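Local coordinates for protein glucose-6-phosphate 1-dehydrogenase (Kluyveromyces lactis, PDB 7E6I) that catalyses the NADP-dependent oxidation of glucose 6-phosphate to 6-phosphogluconolactone, the rate-limiting first step of the oxidative pentose phosphate pathway, at residues K22-F30 with L57-K66; K43-N54 with F80-Y91. All coordinates share one frame; numbering follows the deposited sequence.

Contact 1: residues K22-F30 with L57-K66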
loop_
_atom_site.group_PDB
_atom_site.type_symbol
_atom_site.label_atom_id
_atom_site.label_comp_id
_atom_site.label_asym_id
_atom_site.label_seq_id
_atom_site.Cartn_x
_atom_site.Cartn_y
_atom_site.Cartn_z
ATOM N N LYS A 22 -13.452 12.807 -0.794
ATOM C CA LYS A 22 -14.874 12.496 -0.717
ATOM C C LYS A 22 -15.151 11.017 -0.930
ATOM O O LYS A 22 -16.131 10.495 -0.387
ATOM C CB LYS A 22 -15.670 13.346 -1.716
ATOM C CG LYS A 22 -15.400 13.076 -3.187
ATOM C CD LYS A 22 -16.394 13.865 -4.066
ATOM C CE LYS A 22 -15.728 14.436 -5.331
ATOM N NZ LYS A 22 -16.128 13.694 -6.570
ATOM N N LYS A 23 -14.311 10.325 -1.693
ATOM C CA LYS A 23 -14.538 8.913 -1.970
ATOM C C LYS A 23 -13.801 7.979 -1.024
ATOM O O LYS A 23 -14.154 6.796 -0.957
ATOM C CB LYS A 23 -14.122 8.577 -3.402
ATOM C CG LYS A 23 -14.958 9.247 -4.466
ATOM C CD LYS A 23 -14.687 8.613 -5.819
ATOM C CE LYS A 23 -14.898 9.609 -6.937
ATOM N NZ LYS A 23 -14.114 9.249 -8.146
ATOM N N LYS A 24 -12.789 8.460 -0.300
ATOM C CA LYS A 24 -11.994 7.558 0.527
ATOM C C LYS A 24 -11.847 8.051 1.961
ATOM O O LYS A 24 -12.145 7.308 2.904
ATOM C CB LYS A 24 -10.618 7.338 -0.098
ATOM C CG LYS A 24 -10.682 6.686 -1.470
ATOM C CD LYS A 24 -10.499 5.180 -1.364
ATOM C CE LYS A 24 -10.747 4.481 -2.692
ATOM N NZ LYS A 24 -10.092 3.138 -2.710
ATOM N N THR A 25 -11.387 9.292 2.147
ATOM C CA THR A 25 -11.107 9.758 3.502
ATOM C C THR A 25 -12.384 9.855 4.324
ATOM O O THR A 25 -12.486 9.257 5.405
ATOM C CB THR A 25 -10.392 11.107 3.472
ATOM O OG1 THR A 25 -9.449 11.126 2.395
ATOM C CG2 THR A 25 -9.671 11.350 4.800
ATOM N N PHE A 26 -13.372 10.596 3.827
ATOM C CA PHE A 26 -14.616 10.748 4.568
ATOM C C PHE A 26 -15.369 9.425 4.666
ATOM O O PHE A 26 -15.871 9.094 5.751
ATOM C CB PHE A 26 -15.478 11.851 3.951
ATOM C CG PHE A 26 -15.098 13.219 4.431
ATOM C CD1 PHE A 26 -15.638 13.730 5.602
ATOM C CD2 PHE A 26 -14.142 13.966 3.755
ATOM C CE1 PHE A 26 -15.263 14.986 6.067
ATOM C CE2 PHE A 26 -13.763 15.217 4.212
ATOM C CZ PHE A 26 -14.327 15.726 5.371
ATOM N N PRO A 27 -15.468 8.629 3.592
ATOM C CA PRO A 27 -16.076 7.301 3.768
ATOM C C PRO A 27 -15.365 6.449 4.811
ATOM O O PRO A 27 -16.025 5.697 5.543
ATOM C CB PRO A 27 -16.004 6.697 2.358
ATOM C CG PRO A 27 -16.050 7.878 1.455
ATOM C CD PRO A 27 -15.257 8.937 2.164
ATOM N N ALA A 28 -14.036 6.562 4.920
ATOM C CA ALA A 28 -13.325 5.791 5.934
ATOM C C ALA A 28 -13.634 6.309 7.330
ATOM O O ALA A 28 -13.814 5.523 8.268
ATOM C CB ALA A 28 -11.815 5.817 5.680
ATOM N N LEU A 29 -13.670 7.633 7.491
ATOM C CA LEU A 29 -14.050 8.201 8.779
ATOM C C LEU A 29 -15.432 7.724 9.190
ATOM O O LEU A 29 -15.671 7.440 10.368
ATOM C CB LEU A 29 -14.023 9.724 8.720
ATOM C CG LEU A 29 -12.670 10.371 8.945
ATOM C CD1 LEU A 29 -12.760 11.867 8.686
ATOM C CD2 LEU A 29 -12.228 10.096 10.353
ATOM N N PHE A 30 -16.351 7.617 8.231
ATOM C CA PHE A 30 -17.699 7.178 8.562
ATOM C C PHE A 30 -17.709 5.718 8.992
ATOM O O PHE A 30 -18.320 5.365 10.007
ATOM C CB PHE A 30 -18.638 7.387 7.378
ATOM C CG PHE A 30 -19.970 6.732 7.562
ATOM C CD1 PHE A 30 -20.787 7.088 8.634
ATOM C CD2 PHE A 30 -20.390 5.732 6.697
ATOM C CE1 PHE A 30 -22.014 6.473 8.825
ATOM C CE2 PHE A 30 -21.610 5.113 6.880
ATOM C CZ PHE A 30 -22.429 5.485 7.947
ATOM N N LEU A 57 -20.420 20.136 1.504
ATOM C CA LEU A 57 -19.514 19.053 1.872
ATOM C C LEU A 57 -20.281 17.783 2.223
ATOM O O LEU A 57 -20.013 16.709 1.673
ATOM C CB LEU A 57 -18.633 19.483 3.042
ATOM C CG LEU A 57 -17.524 18.481 3.371
ATOM C CD1 LEU A 57 -16.691 18.202 2.128
ATOM C CD2 LEU A 57 -16.659 18.966 4.525
ATOM N N ARG A 58 -21.237 17.891 3.154
ATOM C CA ARG A 58 -21.996 16.721 3.586
ATOM C C ARG A 58 -22.690 16.049 2.412
ATOM O O ARG A 58 -22.670 14.819 2.290
ATOM C CB ARG A 58 -23.019 17.116 4.650
ATOM C CG ARG A 58 -22.404 17.648 5.924
ATOM C CD ARG A 58 -23.383 18.493 6.696
ATOM N NE ARG A 58 -22.807 19.038 7.922
ATOM C CZ ARG A 58 -23.294 20.097 8.559
ATOM N NH1 ARG A 58 -24.361 20.718 8.074
ATOM N NH2 ARG A 58 -22.722 20.538 9.677
ATOM N N GLU A 59 -23.303 16.836 1.533
ATOM C CA GLU A 59 -23.993 16.245 0.397
ATOM C C GLU A 59 -23.021 15.756 -0.656
ATOM O O GLU A 59 -23.373 14.878 -1.446
ATOM C CB GLU A 59 -24.977 17.245 -0.207
ATOM C CG GLU A 59 -26.103 17.648 0.743
ATOM C CD GLU A 59 -27.086 16.514 1.027
ATOM O OE1 GLU A 59 -27.153 15.551 0.227
ATOM O OE2 GLU A 59 -27.804 16.594 2.050
ATOM N N LYS A 60 -21.806 16.296 -0.682
ATOM C CA LYS A 60 -20.808 15.822 -1.634
ATOM C C LYS A 60 -20.318 14.421 -1.272
ATOM O O LYS A 60 -20.042 13.604 -2.158
ATOM C CB LYS A 60 -19.644 16.812 -1.689
ATOM C CG LYS A 60 -18.836 16.800 -2.977
ATOM C CD LYS A 60 -17.707 17.832 -2.914
ATOM C CE LYS A 60 -17.358 18.391 -4.296
ATOM N NZ LYS A 60 -16.203 17.672 -4.924
ATOM N N VAL A 61 -20.213 14.115 0.018
ATOM C CA VAL A 61 -19.559 12.878 0.442
ATOM C C VAL A 61 -20.571 11.777 0.746
ATOM O O VAL A 61 -20.251 10.588 0.634
ATOM C CB VAL A 61 -18.640 13.131 1.653
ATOM C CG1 VAL A 61 -17.810 14.394 1.447
ATOM C CG2 VAL A 61 -19.446 13.232 2.918
ATOM N N LYS A 62 -21.803 12.162 1.112
ATOM C CA LYS A 62 -22.906 11.246 1.397
ATOM C C LYS A 62 -23.050 10.135 0.355
ATOM O O LYS A 62 -23.265 8.976 0.734
ATOM C CB LYS A 62 -24.217 12.030 1.517
ATOM C CG LYS A 62 -25.397 11.233 2.047
ATOM C CD LYS A 62 -26.488 12.157 2.591
ATOM C CE LYS A 62 -27.766 11.392 2.945
ATOM N NZ LYS A 62 -28.527 12.008 4.082
ATOM N N PRO A 63 -22.938 10.416 -0.951
ATOM C CA PRO A 63 -23.068 9.329 -1.937
ATOM C C PRO A 63 -22.001 8.268 -1.831
ATOM O O PRO A 63 -22.101 7.254 -2.529
ATOM C CB PRO A 63 -22.977 10.054 -3.285
ATOM C CG PRO A 63 -23.400 11.422 -2.992
ATOM C CD PRO A 63 -22.889 11.727 -1.624
ATOM N N PHE A 64 -20.986 8.455 -0.992
ATOM C CA PHE A 64 -19.885 7.511 -0.918
ATOM C C PHE A 64 -19.774 6.821 0.425
ATOM O O PHE A 64 -19.046 5.824 0.527
ATOM C CB PHE A 64 -18.563 8.216 -1.251
ATOM C CG PHE A 64 -18.550 8.828 -2.621
ATOM C CD1 PHE A 64 -18.411 8.033 -3.746
ATOM C CD2 PHE A 64 -18.722 10.194 -2.785
ATOM C CE1 PHE A 64 -18.413 8.597 -5.017
ATOM C CE2 PHE A 64 -18.723 10.761 -4.041
ATOM C CZ PHE A 64 -18.570 9.967 -5.160
ATOM N N LEU A 65 -20.478 7.302 1.444
ATOM C CA LEU A 65 -20.541 6.577 2.700
ATOM C C LEU A 65 -21.147 5.201 2.452
ATOM O O LEU A 65 -22.054 5.044 1.631
ATOM C CB LEU A 65 -21.364 7.360 3.716
ATOM C CG LEU A 65 -21.059 8.855 3.864
ATOM C CD1 LEU A 65 -21.675 9.388 5.152
ATOM C CD2 LEU A 65 -19.558 9.158 3.826
ATOM N N LYS A 66 -20.623 4.197 3.139
ATOM C CA LYS A 66 -21.030 2.816 2.929
ATOM C C LYS A 66 -22.002 2.397 4.022
ATOM O O LYS A 66 -21.704 2.552 5.209
ATOM C CB LYS A 66 -19.812 1.897 2.925
ATOM C CG LYS A 66 -19.531 1.254 1.587
ATOM C CD LYS A 66 -18.693 2.156 0.727
ATOM C CE LYS A 66 -18.965 1.888 -0.743
ATOM N NZ LYS A 66 -18.118 2.729 -1.636
HETATM O O HOH W 1 -17.941 4.192 4.418
#
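Phe64 and Leu65, a few residues beyond Val61, lie against Pro27 and Phe30 of helix 19-34 in the tight part of this contact. Pro27 CG rests 3.7 Å from Phe64 CB, the two side chains pointing the same way. Leu65 meets the Phe30 ring with two of its carbons: CD1 sits over one face, while CB approaches Phe30 CD2 at 3.5 Å. With CG anti to the backbone N (chi1 169°), the Phe30 ring swings toward the loop, and its edge meets the carbonyl oxygen of Lys66. Deeper in, Val61 CB faces Phe26 CB at 4.1 Å and Leu57 CD2 reaches the far end of the Phe26 ring. One water ties the backbones, donating to Pro27 O (2.7 Å) and accepting from Lys66 N.

The side toward solvent is bordered by lysines, whose aliphatic parts pack while their ammonium ends turn to other partners. Lys23 lays CG over a face of the Phe64 ring, 3.6 Å from its centroid, in a CH-pi contact, and the CD of Lys22 comes near Phe64 CE2. An alanine in place of Phe64 would probably strip the cover from the aliphatic parts of Lys22 and Lys23, leaving both chains freer to move. Lys22 NZ and Lys60 NZ stand 4.3 Å apart, but the first pairs with Asp19 in a salt bridge and the second bonds to Ser17 O. Lys22, Asp19 and Ser17 probably belong to the NADP+ site, so the lysine ends, partly balanced by Asp19, would lie at its border, with the apolar packing beneath.

Contact 2: residues K43-N54 with F80-Y91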
loop_
_atom_site.group_PDB
_atom_site.type_symbol
_atom_site.label_atom_id
_atom_site.label_comp_id
_atom_site.label_asym_id
_atom_site.label_seq_id
_atom_site.Cartn_x
_atom_site.Cartn_y
_atom_site.Cartn_z
ATOM N N LYS A 43 -14.490 16.438 16.239
ATOM C CA LYS A 43 -14.818 17.513 15.308
ATOM C C LYS A 43 -14.127 17.271 13.967
ATOM O O LYS A 43 -12.896 17.293 13.881
ATOM C CB LYS A 43 -14.440 18.881 15.877
ATOM C CG LYS A 43 -15.043 20.031 15.073
ATOM C CD LYS A 43 -15.251 21.297 15.901
ATOM C CE LYS A 43 -16.010 22.351 15.111
ATOM N NZ LYS A 43 -16.422 21.823 13.774
ATOM N N ILE A 44 -14.919 17.059 12.921
ATOM C CA ILE A 44 -14.397 16.799 11.584
ATOM C C ILE A 44 -14.554 18.058 10.744
ATOM O O ILE A 44 -15.678 18.524 10.516
ATOM C CB ILE A 44 -15.104 15.605 10.930
ATOM C CG1 ILE A 44 -15.085 14.412 11.881
ATOM C CG2 ILE A 44 -14.412 15.228 9.657
ATOM C CD1 ILE A 44 -15.637 13.157 11.281
ATOM N N ILE A 45 -13.431 18.594 10.266
ATOM C CA ILE A 45 -13.382 19.853 9.520
ATOM C C ILE A 45 -12.748 19.603 8.154
ATOM O O ILE A 45 -11.594 19.150 8.074
ATOM C CB ILE A 45 -12.581 20.929 10.264
ATOM C CG1 ILE A 45 -13.144 21.192 11.656
ATOM C CG2 ILE A 45 -12.544 22.195 9.453
ATOM C CD1 ILE A 45 -12.261 22.112 12.468
ATOM N N GLY A 46 -13.468 19.942 7.093
ATOM C CA GLY A 46 -12.937 19.880 5.753
ATOM C C GLY A 46 -12.502 21.256 5.289
ATOM O O GLY A 46 -13.290 22.197 5.302
ATOM N N TYR A 47 -11.246 21.359 4.862
ATOM C CA TYR A 47 -10.643 22.610 4.419
ATOM C C TYR A 47 -10.230 22.486 2.957
ATOM O O TYR A 47 -9.621 21.484 2.566
ATOM C CB TYR A 47 -9.429 22.952 5.307
ATOM C CG TYR A 47 -8.721 24.278 5.066
ATOM C CD1 TYR A 47 -7.996 24.508 3.906
ATOM C CD2 TYR A 47 -8.730 25.276 6.033
ATOM C CE1 TYR A 47 -7.334 25.709 3.701
ATOM C CE2 TYR A 47 -8.070 26.478 5.836
ATOM C CZ TYR A 47 -7.374 26.689 4.672
ATOM O OH TYR A 47 -6.720 27.888 4.475
ATOM N N ALA A 48 -10.565 23.504 2.155
ATOM C CA ALA A 48 -10.142 23.615 0.757
ATOM C C ALA A 48 -10.366 25.057 0.291
ATOM O O ALA A 48 -10.950 25.877 1.004
ATOM C CB ALA A 48 -10.877 22.619 -0.148
ATOM N N ARG A 49 -9.870 25.361 -0.916
ATOM C CA ARG A 49 -9.919 26.735 -1.416
ATOM C C ARG A 49 -11.328 27.135 -1.839
ATOM O O ARG A 49 -11.751 28.267 -1.583
ATOM C CB ARG A 49 -8.943 26.919 -2.584
ATOM C CG ARG A 49 -7.564 26.263 -2.372
ATOM C CD ARG A 49 -6.967 25.574 -3.631
ATOM N NE ARG A 49 -7.912 24.774 -4.413
ATOM C CZ ARG A 49 -8.381 23.557 -4.099
ATOM N NH1 ARG A 49 -8.020 22.963 -2.958
ATOM N NH2 ARG A 49 -9.241 22.933 -4.877
ATOM N N SER A 50 -12.065 26.231 -2.486
ATOM C CA SER A 50 -13.404 26.550 -2.964
ATOM C C SER A 50 -14.300 26.971 -1.809
ATOM O O SER A 50 -14.046 26.678 -0.641
ATOM C CB SER A 50 -14.058 25.359 -3.662
ATOM O OG SER A 50 -13.389 25.011 -4.857
ATOM N N LYS A 51 -15.401 27.617 -2.163
ATOM C CA LYS A 51 -16.198 28.354 -1.199
ATOM C C LYS A 51 -17.515 27.661 -0.891
ATOM O O LYS A 51 -18.577 28.271 -1.022
ATOM C CB LYS A 51 -16.464 29.758 -1.741
ATOM C CG LYS A 51 -16.308 30.887 -0.754
ATOM C CD LYS A 51 -15.591 32.062 -1.417
ATOM C CE LYS A 51 -15.673 33.329 -0.571
ATOM N NZ LYS A 51 -16.949 34.090 -0.797
ATOM N N LEU A 52 -17.472 26.404 -0.471
ATOM C CA LEU A 52 -18.700 25.654 -0.252
ATOM C C LEU A 52 -19.158 25.741 1.205
ATOM O O LEU A 52 -18.464 26.251 2.086
ATOM C CB LEU A 52 -18.533 24.197 -0.699
ATOM C CG LEU A 52 -17.243 23.398 -0.510
ATOM C CD1 LEU A 52 -17.558 21.912 -0.433
ATOM C CD2 LEU A 52 -16.285 23.646 -1.638
ATOM N N SER A 53 -20.372 25.262 1.436
ATOM C CA SER A 53 -21.020 25.308 2.738
ATOM C C SER A 53 -20.933 23.954 3.441
ATOM O O SER A 53 -20.536 22.944 2.853
ATOM C CB SER A 53 -22.481 25.737 2.570
ATOM O OG SER A 53 -23.198 24.804 1.772
ATOM N N ASN A 54 -21.297 23.945 4.730
ATOM C CA ASN A 54 -21.407 22.683 5.449
ATOM C C ASN A 54 -22.331 21.735 4.705
ATOM O O ASN A 54 -22.092 20.525 4.656
ATOM C CB ASN A 54 -21.931 22.916 6.866
ATOM C CG ASN A 54 -20.951 23.664 7.735
ATOM O OD1 ASN A 54 -19.839 23.960 7.315
ATOM N ND2 ASN A 54 -21.361 23.982 8.956
ATOM N N PHE A 80 -23.210 11.189 11.634
ATOM C CA PHE A 80 -21.846 11.476 11.204
ATOM C C PHE A 80 -21.760 12.811 10.467
ATOM O O PHE A 80 -20.894 13.643 10.767
ATOM C CB PHE A 80 -21.347 10.335 10.319
ATOM C CG PHE A 80 -20.009 10.584 9.704
ATOM C CD1 PHE A 80 -18.857 10.523 10.472
ATOM C CD2 PHE A 80 -19.898 10.883 8.355
ATOM C CE1 PHE A 80 -17.622 10.753 9.909
ATOM C CE2 PHE A 80 -18.660 11.112 7.786
ATOM C CZ PHE A 80 -17.521 11.047 8.563
ATOM N N LEU A 81 -22.646 13.026 9.486
ATOM C CA LEU A 81 -22.622 14.266 8.715
ATOM C C LEU A 81 -22.726 15.481 9.626
ATOM O O LEU A 81 -22.098 16.514 9.372
ATOM C CB LEU A 81 -23.751 14.264 7.683
ATOM C CG LEU A 81 -23.621 13.200 6.587
ATOM C CD1 LEU A 81 -24.555 13.469 5.415
ATOM C CD2 LEU A 81 -22.193 13.143 6.101
ATOM N N SER A 82 -23.487 15.365 10.711
ATOM C CA SER A 82 -23.625 16.474 11.644
ATOM C C SER A 82 -22.327 16.798 12.375
ATOM O O SER A 82 -22.196 17.900 12.911
ATOM C CB SER A 82 -24.726 16.171 12.658
ATOM O OG SER A 82 -24.171 15.701 13.872
ATOM N N MET A 83 -21.370 15.872 12.422
ATOM C CA MET A 83 -20.059 16.162 12.998
ATOM C C MET A 83 -19.109 16.817 12.007
ATOM O O MET A 83 -18.037 17.282 12.409
ATOM C CB MET A 83 -19.427 14.879 13.539
ATOM C CG MET A 83 -20.447 13.853 13.961
ATOM S SD MET A 83 -19.716 12.282 14.475
ATOM C CE MET A 83 -18.466 12.824 15.623
ATOM N N VAL A 84 -19.484 16.875 10.737
ATOM C CA VAL A 84 -18.628 17.362 9.665
ATOM C C VAL A 84 -18.998 18.802 9.357
ATOM O O VAL A 84 -20.185 19.146 9.271
ATOM C CB VAL A 84 -18.785 16.481 8.415
ATOM C CG1 VAL A 84 -18.238 17.182 7.203
ATOM C CG2 VAL A 84 -18.113 15.146 8.633
ATOM N N SER A 85 -17.985 19.648 9.190
ATOM C CA SER A 85 -18.168 21.040 8.812
ATOM C C SER A 85 -17.084 21.415 7.811
ATOM O O SER A 85 -16.168 20.631 7.547
ATOM C CB SER A 85 -18.137 21.957 10.037
ATOM O OG SER A 85 -16.806 22.244 10.414
ATOM N N TYR A 86 -17.194 22.632 7.252
ATOM C CA TYR A 86 -16.304 23.104 6.195
ATOM C C TYR A 86 -15.776 24.501 6.496
ATOM O O TYR A 86 -16.503 25.369 6.988
ATOM C CB TYR A 86 -17.005 23.122 4.833
ATOM C CG TYR A 86 -16.085 23.421 3.653
ATOM C CD1 TYR A 86 -15.589 22.391 2.857
ATOM C CD2 TYR A 86 -15.731 24.733 3.322
ATOM C CE1 TYR A 86 -14.763 22.658 1.771
ATOM C CE2 TYR A 86 -14.899 25.006 2.236
ATOM C CZ TYR A 86 -14.420 23.967 1.463
ATOM O OH TYR A 86 -13.594 24.220 0.384
ATOM N N HIS A 87 -14.500 24.709 6.182
ATOM C CA HIS A 87 -13.898 26.025 6.213
ATOM C C HIS A 87 -13.136 26.214 4.917
ATOM O O HIS A 87 -12.377 25.331 4.510
ATOM C CB HIS A 87 -12.960 26.209 7.409
ATOM C CG HIS A 87 -12.429 27.603 7.530
ATOM N ND1 HIS A 87 -13.155 28.630 8.098
ATOM C CD2 HIS A 87 -11.260 28.150 7.123
ATOM C CE1 HIS A 87 -12.448 29.745 8.046
ATOM N NE2 HIS A 87 -11.295 29.482 7.457
ATOM N N ALA A 88 -13.343 27.358 4.270
ATOM C CA ALA A 88 -12.674 27.682 3.019
ATOM C C ALA A 88 -11.488 28.609 3.262
ATOM O O ALA A 88 -11.484 29.423 4.192
ATOM C CB ALA A 88 -13.646 28.336 2.036
ATOM N N GLY A 89 -10.486 28.491 2.403
ATOM C CA GLY A 89 -9.312 29.314 2.515
ATOM C C GLY A 89 -8.199 28.800 1.637
ATOM O O GLY A 89 -8.197 27.642 1.208
ATOM N N PRO A 90 -7.227 29.658 1.345
ATOM C CA PRO A 90 -6.090 29.229 0.531
ATOM C C PRO A 90 -5.130 28.383 1.348
ATOM O O PRO A 90 -5.061 28.485 2.575
ATOM C CB PRO A 90 -5.446 30.553 0.106
ATOM C CG PRO A 90 -5.790 31.508 1.208
ATOM C CD PRO A 90 -7.095 31.054 1.806
ATOM N N TYR A 91 -4.403 27.511 0.648
ATOM C CA TYR A 91 -3.305 26.801 1.299
ATOM C C TYR A 91 -2.063 27.672 1.404
ATOM O O TYR A 91 -1.178 27.383 2.220
ATOM C CB TYR A 91 -2.959 25.511 0.541
ATOM C CG TYR A 91 -4.139 24.611 0.233
ATOM C CD1 TYR A 91 -4.896 24.047 1.257
ATOM C CD2 TYR A 91 -4.482 24.311 -1.077
ATOM C CE1 TYR A 91 -5.980 23.224 0.979
ATOM C CE2 TYR A 91 -5.555 23.487 -1.367
ATOM C CZ TYR A 91 -6.307 22.951 -0.340
ATOM O OH TYR A 91 -7.380 22.136 -0.633
#
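Tyr47 OH donates to Pro90 O at 2.6 Å and Tyr86 OH to Ser50 O at 2.7 Å, each hydroxyl above the carbonyl plane. Asn54 OD1 takes the N-H of Tyr86 at 3.0 Å. Between these bonds, strands 43-48 and 84-88 pair in parallel: the straightest link, Gly46 N to Ser85 O, has an N-H...O angle of 174°, and His87 N returns to Gly46 O.

The Tyr86 ring, carried out on the side away from its own amide (chi1 -172°), extends across Gly46, whose carbonyl oxygen lies over one face. Leu52 CG covers the opposite face, 3.7 Å from the ring centroid, folding the 49-53 loop over the tyrosine. Tyr47 and His87, on the other face of the sheet, and Tyr91 from the loop beyond the strand form an oblique aromatic cluster. Arg49, probably an NADP+-binding residue, lays CD alongside Tyr91 CE2 (3.4 Å). At the start of the strands Ile44 CD1 meets Phe80 CE1 at 3.4 Å.

This is the edge of the parallel Rossmann sheet: 84-88 is outermost, and 43-48 also bonds to strand 10-14. Helix 19-34 packs on Ile44 and Val84, while helix 94-110 covers Ile45 and His87, whose NE2 bonds Glu99.

Both contacts belong to the NADP-binding Rossmann domain, and their segments alternate along the chain: helix 19-34, strand 43-48, helix 54-61, then strand 84-88. Contact 2 joins two strands through backbone hydrogen bonds at the sheet edge; contact 1 sets helix 19-34 against helix 54-61 and residues 64-66, on one side of that sheet, with no direct hydrogen bond between them, only side-chain packing and a bridging water. Each is partly buried; contact 1 has a lysine border, contact 2 a mixed polar one around the 49-53 loop. The two meet where Leu57 packs on Val84 and Arg58 NH2 probably bonds Val84 O. Lys22 in one and Arg49 in the other are both probably NADP+-binding residues.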